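Local coordinates for uncharacterized protein (Legionella longbeachae NSW150, PDB 4JZA), which probably acts as a phosphoinositide phosphatase that dephosphorylates phosphatidylinositol 3-phosphate, a lipid of the infected host's membranes, at residues K734-L739 with L757-E762. Sequence-based numbering, arbitrary orientation.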
loop_
_atom_site.group_PDB
_atom_site.type_symbol
_atom_site.label_atom_id
_atom_site.label_comp_id
_atom_site.label_asym_id
_atom_site.label_seq_id
_atom_site.Cartn_x
_atom_site.Cartn_y
_atom_site.Cartn_z
ATOM N N LYS A 734 30.639 -31.833 -20.159
ATOM C CA LYS A 734 29.890 -33.094 -20.316
ATOM C C LYS A 734 28.409 -32.807 -20.322
ATOM O O LYS A 734 27.653 -33.371 -21.127
ATOM C CB LYS A 734 30.185 -34.097 -19.206
ATOM C CG LYS A 734 31.604 -34.663 -19.206
ATOM C CD LYS A 734 31.782 -35.882 -18.285
ATOM C CE LYS A 734 30.645 -36.907 -18.460
ATOM N NZ LYS A 734 31.017 -38.310 -18.091
ATOM N N GLN A 735 28.001 -31.906 -19.440
ATOM C CA GLN A 735 26.626 -31.510 -19.367
ATOM C C GLN A 735 26.097 -30.786 -20.578
ATOM O O GLN A 735 24.910 -30.914 -20.904
ATOM C CB GLN A 735 26.429 -30.609 -18.184
ATOM C CG GLN A 735 26.259 -31.413 -16.924
ATOM C CD GLN A 735 25.859 -30.542 -15.790
ATOM O OE1 GLN A 735 24.777 -29.889 -15.816
ATOM N NE2 GLN A 735 26.721 -30.480 -14.794
ATOM N N ILE A 736 26.960 -30.004 -21.208
ATOM C CA ILE A 736 26.600 -29.281 -22.398
ATOM C C ILE A 736 26.542 -30.231 -23.574
ATOM O O ILE A 736 25.667 -30.104 -24.373
ATOM C CB ILE A 736 27.524 -28.076 -22.626
ATOM C CG1 ILE A 736 27.245 -27.031 -21.535
ATOM C CG2 ILE A 736 27.259 -27.466 -23.978
ATOM C CD1 ILE A 736 28.321 -25.988 -21.373
ATOM N N LEU A 737 27.411 -31.221 -23.657
ATOM C CA LEU A 737 27.153 -32.329 -24.601
ATOM C C LEU A 737 25.806 -32.995 -24.350
ATOM O O LEU A 737 25.027 -33.164 -25.286
ATOM C CB LEU A 737 28.243 -33.392 -24.551
ATOM C CG LEU A 737 29.547 -32.891 -25.163
ATOM C CD1 LEU A 737 30.716 -33.607 -24.520
ATOM C CD2 LEU A 737 29.599 -33.068 -26.677
ATOM N N GLU A 738 25.536 -33.380 -23.104
ATOM C CA GLU A 738 24.277 -34.049 -22.773
ATOM C C GLU A 738 23.083 -33.244 -23.296
ATOM O O GLU A 738 22.136 -33.810 -23.820
ATOM C CB GLU A 738 24.119 -34.279 -21.257
ATOM C CG GLU A 738 24.592 -35.618 -20.656
ATOM C CD GLU A 738 24.005 -36.872 -21.304
ATOM O OE1 GLU A 738 23.248 -37.584 -20.612
ATOM O OE2 GLU A 738 24.306 -37.184 -22.476
ATOM N N LEU A 739 23.143 -31.929 -23.170
ATOM C CA LEU A 739 22.037 -31.079 -23.552
ATOM C C LEU A 739 21.904 -30.996 -25.043
ATOM O O LEU A 739 20.804 -30.754 -25.538
ATOM C CB LEU A 739 22.226 -29.670 -23.023
ATOM C CG LEU A 739 21.846 -29.488 -21.549
ATOM C CD1 LEU A 739 22.377 -28.173 -20.960
ATOM C CD2 LEU A 739 20.338 -29.568 -21.376
ATOM N N LEU A 757 23.290 -21.903 -20.371
ATOM C CA LEU A 757 23.698 -20.827 -19.506
ATOM C C LEU A 757 23.483 -21.092 -18.006
ATOM O O LEU A 757 24.239 -20.593 -17.192
ATOM C CB LEU A 757 22.955 -19.577 -19.888
ATOM C CG LEU A 757 23.268 -18.857 -21.184
ATOM C CD1 LEU A 757 22.135 -17.878 -21.467
ATOM C CD2 LEU A 757 24.567 -18.088 -21.066
ATOM N N GLN A 758 22.445 -21.840 -17.643
ATOM C CA GLN A 758 22.319 -22.390 -16.288
ATOM C C GLN A 758 23.596 -23.183 -15.860
ATOM O O GLN A 758 24.149 -22.980 -14.763
ATOM C CB GLN A 758 21.114 -23.332 -16.178
ATOM C CG GLN A 758 19.852 -22.691 -15.622
ATOM C CD GLN A 758 18.558 -23.376 -16.087
ATOM O OE1 GLN A 758 18.553 -24.458 -16.674
ATOM N NE2 GLN A 758 17.461 -22.737 -15.817
ATOM N N VAL A 759 24.045 -24.104 -16.718
ATOM C CA VAL A 759 25.264 -24.813 -16.449
ATOM C C VAL A 759 26.464 -23.879 -16.217
ATOM O O VAL A 759 27.119 -23.955 -15.181
ATOM C CB VAL A 759 25.619 -25.721 -17.604
ATOM C CG1 VAL A 759 26.983 -26.345 -17.346
ATOM C CG2 VAL A 759 24.553 -26.807 -17.739
ATOM N N VAL A 760 26.728 -23.006 -17.177
ATOM C CA VAL A 760 27.813 -22.051 -17.081
ATOM C C VAL A 760 27.745 -21.173 -15.831
ATOM O O VAL A 760 28.751 -20.875 -15.218
ATOM C CB VAL A 760 27.846 -21.115 -18.332
ATOM C CG1 VAL A 760 28.764 -19.901 -18.111
ATOM C CG2 VAL A 760 28.300 -21.883 -19.580
ATOM N N SER A 761 26.550 -20.722 -15.479
ATOM C CA SER A 761 26.416 -19.805 -14.356
ATOM C C SER A 761 26.849 -20.459 -13.037
ATOM O O SER A 761 27.162 -19.743 -12.100
ATOM C CB SER A 761 24.970 -19.416 -14.203
ATOM O OG SER A 761 24.182 -20.543 -13.769
ATOM N N GLU A 762 26.814 -21.809 -12.967
ATOM C CA GLU A 762 27.287 -22.589 -11.801
ATOM C C GLU A 762 28.818 -22.812 -11.779
ATOM O O GLU A 762 29.354 -23.232 -10.746
ATOM C CB GLU A 762 26.652 -23.976 -11.787
ATOM C CG GLU A 762 25.137 -24.006 -11.615
ATOM C CD GLU A 762 24.526 -25.366 -11.991
ATOM O OE1 GLU A 762 25.210 -26.243 -12.633
ATOM O OE2 GLU A 762 23.334 -25.534 -11.630
#
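The Gln735 side-chain amide, the flat group of this contact, meets Val759 at its oxygen end: Val759 CG2 lies above the amide plane but past that end, 3.6 Å from Gln735 OE1. NE2, at the other end of the amide, is hydrogen-bonded to Asp731 OD2, one turn earlier, a bond consistent with OE1, rather than NE2, being turned to the methyl. Val759 points at the facing helix and divides its two methyls among three side chains. Its CG1 is anti to the backbone N (chi1 174°) and approaches Ile736 CG1 at 4.3 Å, while CG2 also meets Leu739 CD1 tip to tip at 4.1 Å. Ile736 points off to one side, but its end returns to the interface, where CD1 reaches Val760 CG2 at 4.5 Å. Val759 gives the largest single share of the buried surface, 81 of 195 Å². The axes of segments 734-739 and 757-761 run antiparallel (172°), 10.1 Å apart at closest; the parent helices 731-740 and 748-761 are successive and form a helical hairpin. Both segments lie in the phosphoinositide phosphatase C-terminal family region; around them, helix 676-702 packs Ile702 on Ile736 and Val682 on Leu757, whereas helix 772-782 sets Leu781 against Leu757 and Val760.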